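Local coordinates for protein iron dependent repressor (Sulfolobus solfataricus, PDB 2X4H) that probably acts as a metal-responsive transcription regulator of the DtxR/MntR family that binds zinc and, as a dimer, DNA, at residues L81-R86 with K120-L125; I97-A102 with C131-E136. All blocks are in the same frame, centred on the assembly; numbering follows the deposited sequence.

Interaction 1 (L81-R86 with K120-L125); sequences LIKAHR and KLYNYL. With ZN (zinc ion), chain M.
Lys83 lies across one face of the Tyr122 ring, and this pair makes the whole contact. The end of the lysine does the touching. Its CE sits 3.6 Å from Tyr122 CG, offset toward the rim of the ring, and forms a CH-pi contact. The ammonium follows over the same face: Lys83 NZ is 4.1 Å from the centroid of the Tyr122 ring, 22° off the ring normal, a cation-pi interaction. The two side chains cross at about a right angle. Lys83 reaches this far because CG is anti to the backbone N (chi1 -175°) and the chain beyond it is fully extended, so it bridges the two segments, where the CA atoms of Lys83 and Tyr122 are 8.4 Å apart. No hydrogen bond joins the two segments. The stronger polar partner of the ammonium is Asp119, which forms a salt bridge with NZ and probably helps to hold it over the ring. A serine in place of Tyr122 would probably leave the lysine with its salt bridge but without the aromatic face that covers its buried end. On the same helix as Lys83, His85 NE2 lies 1.9 Å from a zinc ion that Glu89, Cys103 and a water also bind, and its ND1 is hydrogen-bonded to Asp110, which together with the zinc probably limits how the ring can turn. The contact joins helix 72-94 to helix 115-124 in the metal-binding and dimerisation region. Tyr122 also packs on Val87 and Leu139, while Leu121 and Tyr124 meet Ile95 of the second subunit.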
loop_
_atom_site.group_PDB
_atom_site.type_symbol
_atom_site.label_atom_id
_atom_site.label_comp_id
_atom_site.label_asym_id
_atom_site.label_seq_id
_atom_site.Cartn_x
_atom_site.Cartn_y
_atom_site.Cartn_z
ATOM N N LEU C 81 10.451 11.891 10.395
ATOM C CA LEU C 81 11.197 12.244 9.173
ATOM C C LEU C 81 11.874 13.644 9.253
ATOM O O LEU C 81 12.967 13.858 8.707
ATOM C CB LEU C 81 10.308 12.146 7.943
ATOM C CG LEU C 81 10.888 12.477 6.570
ATOM C CD1 LEU C 81 12.263 11.871 6.408
ATOM C CD2 LEU C 81 9.941 11.947 5.475
ATOM N N ILE C 82 11.224 14.583 9.930
ATOM C CA ILE C 82 11.751 15.936 10.087
ATOM C C ILE C 82 13.001 15.878 10.932
ATOM O O ILE C 82 14.021 16.467 10.582
ATOM C CB ILE C 82 10.711 16.884 10.707
ATOM C CG1 ILE C 82 9.645 17.264 9.658
ATOM C CG2 ILE C 82 11.408 18.141 11.294
ATOM C CD1 ILE C 82 8.398 17.986 10.197
ATOM N N LYS C 83 12.919 15.139 12.033
ATOM C CA LYS C 83 14.057 14.846 12.896
ATOM C C LYS C 83 15.168 14.163 12.097
ATOM O O LYS C 83 16.328 14.521 12.213
ATOM C CB LYS C 83 13.596 13.965 14.074
ATOM C CG LYS C 83 14.659 13.674 15.127
ATOM C CD LYS C 83 14.174 12.884 16.344
ATOM C CE LYS C 83 15.331 12.736 17.342
ATOM N NZ LYS C 83 15.009 12.010 18.613
ATOM N N ALA C 84 14.827 13.181 11.271
ATOM C CA ALA C 84 15.850 12.459 10.497
ATOM C C ALA C 84 16.565 13.373 9.499
ATOM O O ALA C 84 17.787 13.347 9.424
ATOM C CB ALA C 84 15.255 11.217 9.773
ATOM N N HIS C 85 15.805 14.180 8.768
ATOM C CA HIS C 85 16.356 15.084 7.773
ATOM C C HIS C 85 17.347 16.050 8.440
ATOM O O HIS C 85 18.500 16.187 8.015
ATOM C CB HIS C 85 15.225 15.857 7.033
ATOM C CG HIS C 85 15.728 16.951 6.136
ATOM N ND1 HIS C 85 16.343 16.700 4.923
ATOM C CD2 HIS C 85 15.783 18.297 6.319
ATOM C CE1 HIS C 85 16.718 17.850 4.384
ATOM N NE2 HIS C 85 16.419 18.831 5.226
ATOM N N ARG C 86 16.914 16.658 9.534
ATOM C CA ARG C 86 17.645 17.742 10.163
ATOM C C ARG C 86 18.831 17.268 11.028
ATOM O O ARG C 86 19.891 17.918 11.059
ATOM C CB ARG C 86 16.637 18.593 10.948
ATOM C CG ARG C 86 15.697 19.346 10.025
ATOM C CD ARG C 86 14.596 20.135 10.726
ATOM N NE ARG C 86 13.744 20.761 9.718
ATOM C CZ ARG C 86 12.588 21.386 9.940
ATOM N NH1 ARG C 86 12.054 21.476 11.143
ATOM N NH2 ARG C 86 11.924 21.883 8.915
ATOM N N LYS C 120 19.848 7.849 18.168
ATOM C CA LYS C 120 21.196 7.766 18.732
ATOM C C LYS C 120 22.104 8.840 18.168
ATOM O O LYS C 120 22.981 9.342 18.874
ATOM C CB LYS C 120 21.775 6.355 18.596
ATOM C CG LYS C 120 21.186 5.454 19.693
ATOM C CD LYS C 120 21.768 4.075 19.778
ATOM C CE LYS C 120 21.433 3.469 21.138
ATOM N NZ LYS C 120 21.329 1.999 21.077
ATOM N N LEU C 121 21.876 9.213 16.914
ATOM C CA LEU C 121 22.684 10.215 16.242
ATOM C C LEU C 121 22.352 11.578 16.831
ATOM O O LEU C 121 23.231 12.412 17.011
ATOM C CB LEU C 121 22.492 10.188 14.720
ATOM C CG LEU C 121 23.296 11.181 13.864
ATOM C CD1 LEU C 121 24.802 11.028 14.090
ATOM C CD2 LEU C 121 22.971 11.075 12.393
ATOM N N TYR C 122 21.082 11.770 17.172
ATOM C CA TYR C 122 20.624 12.975 17.852
ATOM C C TYR C 122 21.346 13.143 19.172
ATOM O O TYR C 122 21.938 14.208 19.438
ATOM C CB TYR C 122 19.113 12.868 18.040
ATOM C CG TYR C 122 18.416 13.960 18.811
ATOM C CD1 TYR C 122 18.051 15.148 18.186
ATOM C CD2 TYR C 122 18.021 13.763 20.112
ATOM C CE1 TYR C 122 17.362 16.138 18.855
ATOM C CE2 TYR C 122 17.318 14.753 20.802
ATOM C CZ TYR C 122 16.994 15.955 20.169
ATOM O OH TYR C 122 16.294 16.969 20.844
ATOM N N ASN C 123 21.372 12.087 19.976
ATOM C CA ASN C 123 22.132 12.142 21.232
ATOM C C ASN C 123 23.633 12.398 21.005
ATOM O O ASN C 123 24.232 13.212 21.680
ATOM C CB ASN C 123 21.913 10.873 22.067
ATOM C CG ASN C 123 20.471 10.737 22.555
ATOM O OD1 ASN C 123 19.656 11.652 22.423
ATOM N ND2 ASN C 123 20.148 9.576 23.098
ATOM N N TYR C 124 24.228 11.700 20.046
ATOM C CA TYR C 124 25.659 11.837 19.740
ATOM C C TYR C 124 26.040 13.262 19.348
ATOM O O TYR C 124 27.117 13.714 19.699
ATOM C CB TYR C 124 26.004 10.877 18.629
ATOM C CG TYR C 124 27.433 10.822 18.187
ATOM C CD1 TYR C 124 28.371 10.080 18.902
ATOM C CD2 TYR C 124 27.835 11.448 17.002
ATOM C CE1 TYR C 124 29.709 10.000 18.469
ATOM C CE2 TYR C 124 29.150 11.367 16.551
ATOM C CZ TYR C 124 30.083 10.645 17.297
ATOM O OH TYR C 124 31.384 10.576 16.869
ATOM N N LEU C 125 25.145 13.963 18.647
ATOM C CA LEU C 125 25.380 15.350 18.218
ATOM C C LEU C 125 24.999 16.376 19.270
ATOM O O LEU C 125 25.021 17.574 19.008
ATOM C CB LEU C 125 24.595 15.642 16.947
ATOM C CG LEU C 125 24.969 14.788 15.723
ATOM C CD1 LEU C 125 23.917 14.996 14.583
ATOM C CD2 LEU C 125 26.379 15.065 15.231
HETATM ZN ZN ZN M . 17.006 20.599 4.729
HETATM O O HOH W 1 15.673 21.487 6.268
#

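Interaction 2 (I97-A102 with C131-E136); sequences IDKQTA and CPHGLE. With ZN (zinc ion), chain N.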
loop_
_atom_site.group_PDB
_atom_site.type_symbol
_atom_site.label_atom_id
_atom_site.label_comp_id
_atom_site.label_asym_id
_atom_site.label_seq_id
_atom_site.Cartn_x
_atom_site.Cartn_y
_atom_site.Cartn_z
ATOM N N ILE C 97 30.428 19.289 4.819
ATOM C CA ILE C 97 29.593 19.473 3.621
ATOM C C ILE C 97 28.774 20.783 3.727
ATOM O O ILE C 97 28.134 21.026 4.736
ATOM C CB ILE C 97 28.670 18.240 3.409
ATOM C CG1 ILE C 97 29.539 16.997 3.177
ATOM C CG2 ILE C 97 27.787 18.434 2.194
ATOM C CD1 ILE C 97 28.852 15.700 3.175
ATOM N N ASP C 98 28.805 21.613 2.690
ATOM C CA ASP C 98 28.024 22.868 2.636
ATOM C C ASP C 98 26.513 22.640 2.854
ATOM O O ASP C 98 25.953 21.647 2.380
ATOM C CB ASP C 98 28.321 23.588 1.304
ATOM C CG ASP C 98 27.084 24.133 0.621
ATOM O OD1 ASP C 98 26.957 25.378 0.516
ATOM O OD2 ASP C 98 26.244 23.325 0.180
ATOM N N LYS C 99 25.853 23.560 3.554
ATOM C CA LYS C 99 24.509 23.293 4.069
ATOM C C LYS C 99 23.446 23.063 2.989
ATOM O O LYS C 99 22.503 22.312 3.205
ATOM C CB LYS C 99 24.031 24.384 5.043
ATOM C CG LYS C 99 23.787 25.736 4.432
ATOM C CD LYS C 99 23.094 26.684 5.400
ATOM C CE LYS C 99 22.936 28.043 4.779
ATOM N NZ LYS C 99 22.646 29.032 5.835
ATOM N N GLN C 100 23.571 23.726 1.847
ATOM C CA GLN C 100 22.600 23.515 0.797
ATOM C C GLN C 100 22.783 22.121 0.193
ATOM O O GLN C 100 21.821 21.407 -0.011
ATOM C CB GLN C 100 22.685 24.590 -0.271
ATOM C CG GLN C 100 21.808 24.272 -1.476
ATOM C CD GLN C 100 20.857 25.385 -1.831
ATOM O OE1 GLN C 100 21.220 26.563 -1.794
ATOM N NE2 GLN C 100 19.625 25.018 -2.194
ATOM N N THR C 101 24.029 21.737 -0.066
ATOM C CA THR C 101 24.331 20.395 -0.537
ATOM C C THR C 101 23.967 19.356 0.526
ATOM O O THR C 101 23.536 18.253 0.206
ATOM C CB THR C 101 25.821 20.273 -0.909
ATOM O OG1 THR C 101 26.179 21.325 -1.821
ATOM C CG2 THR C 101 26.108 18.914 -1.536
ATOM N N ALA C 102 24.119 19.719 1.795
ATOM C CA ALA C 102 23.702 18.855 2.899
ATOM C C ALA C 102 22.203 18.594 2.870
ATOM O O ALA C 102 21.768 17.478 3.094
ATOM C CB ALA C 102 24.105 19.480 4.255
ATOM N N CYS C 131 18.184 22.864 12.863
ATOM C CA CYS C 131 19.064 22.489 11.763
ATOM C C CYS C 131 19.827 23.726 11.317
ATOM O O CYS C 131 19.578 24.818 11.826
ATOM C CB CYS C 131 18.246 21.872 10.616
ATOM S SG CYS C 131 17.401 23.039 9.531
ATOM N N PRO C 132 20.777 23.572 10.391
ATOM C CA PRO C 132 21.562 24.726 9.919
ATOM C C PRO C 132 20.761 25.789 9.132
ATOM O O PRO C 132 21.281 26.878 8.902
ATOM C CB PRO C 132 22.602 24.092 9.007
ATOM C CG PRO C 132 22.590 22.641 9.347
ATOM C CD PRO C 132 21.187 22.338 9.703
ATOM N N HIS C 133 19.528 25.474 8.722
ATOM C CA HIS C 133 18.624 26.468 8.120
ATOM C C HIS C 133 17.795 27.173 9.198
ATOM O O HIS C 133 16.982 28.026 8.878
ATOM C CB HIS C 133 17.719 25.806 7.041
ATOM C CG HIS C 133 18.513 25.070 6.015
ATOM N ND1 HIS C 133 18.853 23.742 6.157
ATOM C CD2 HIS C 133 19.143 25.504 4.897
ATOM C CE1 HIS C 133 19.652 23.388 5.167
ATOM N NE2 HIS C 133 19.828 24.434 4.379
ATOM N N GLY C 134 17.995 26.816 10.467
ATOM C CA GLY C 134 17.277 27.448 11.574
ATOM C C GLY C 134 15.855 26.939 11.772
ATOM O O GLY C 134 14.986 27.681 12.253
ATOM N N LEU C 135 15.600 25.687 11.406
ATOM C CA LEU C 135 14.281 25.101 11.603
ATOM C C LEU C 135 14.346 24.030 12.691
ATOM O O LEU C 135 15.369 23.370 12.846
ATOM C CB LEU C 135 13.758 24.555 10.285
ATOM C CG LEU C 135 13.711 25.529 9.082
ATOM C CD1 LEU C 135 13.495 24.746 7.760
ATOM C CD2 LEU C 135 12.668 26.657 9.248
ATOM N N GLU C 136 13.259 23.884 13.449
ATOM C CA GLU C 136 13.205 23.066 14.676
ATOM C C GLU C 136 13.356 21.588 14.458
ATOM O O GLU C 136 12.796 21.029 13.525
ATOM C CB GLU C 136 11.883 23.255 15.413
ATOM C CG GLU C 136 11.983 24.075 16.647
ATOM C CD GLU C 136 10.633 24.473 17.194
ATOM O OE1 GLU C 136 9.740 23.603 17.278
ATOM O OE2 GLU C 136 10.466 25.664 17.530
HETATM ZN ZN ZN N . 17.778 22.276 7.315
HETATM O O HOH W 1 15.673 21.487 6.268
#
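A zinc site on a type I beta turn, Cys131 to Gly134, borders the start of helix 99-107, and Lys99 makes the contact between them. Both parts belong to the metal-binding and dimerisation region of this DtxR/MntR family member. The turn brings two ligands to one zinc ion. Cys131 SG binds the zinc at 2.4 Å, and His133 ND1 binds it at 2.2 Å. Glu89 of helix 72-94 and a water also bind this ion. Cys131 SG lies in the plane of the His133 ring, at its edge, and accepts a weak hydrogen bond from the backbone N of His133. In His133, CG is anti to the carbonyl carbon (chi1 -54°), and the ring, turned about CB-CG by 89°, presents ND1 to the metal and NE2 to the Lys99 side. There the backbone carbonyl of Lys99 comes up at the ring edge, near the ring plane, with Lys99 O 3.6 Å from His133 NE2. The Lys99 and His133 side chains cross obliquely, with Lys99 CD 4.1 Å from His133 NE2. The extended lysine chain runs past the turn, Lys99 CD lying 3.9 Å from Pro132 O, and its CB meets the CB of Pro132 at 4.2 Å. The contact is a light one at the surface, with no hydrogen bond between the segments. Pro132 also packs on Glu89 and Val93 of helix 72-94. Asp98 is the N-cap of helix 99-107. Its OD2 accepts from both donors of Thr101: the hydroxyl OG1 meets it from above the carboxylate plane, and Thr101 N lies 2.7 Å from Asp98 OD2 in a nearly straight bond of 171°.

Overall arrangement
The centres of interactions 1 and 2 lie about 13 Å apart, on the same side of the chain's centre and within one metal-binding and dimerisation range. Their segments alternate along the chain: 81-86, 97-102, 120-125, 131-136. Helix 72-94 carries the first, helix 99-107 the second and helix 115-124 the third, and the last is the loop that follows. The two contacts also touch. Arg86 NH1 is 2.5 Å from Glu136 O, a probable hydrogen bond, and Arg86 packs on Cys131 and Leu135. One water binds both zinc ions, and Glu89 is a ligand of each. One zinc thus ties helix 72-94 to helix 99-107, and the other ties it to the C-terminal loop.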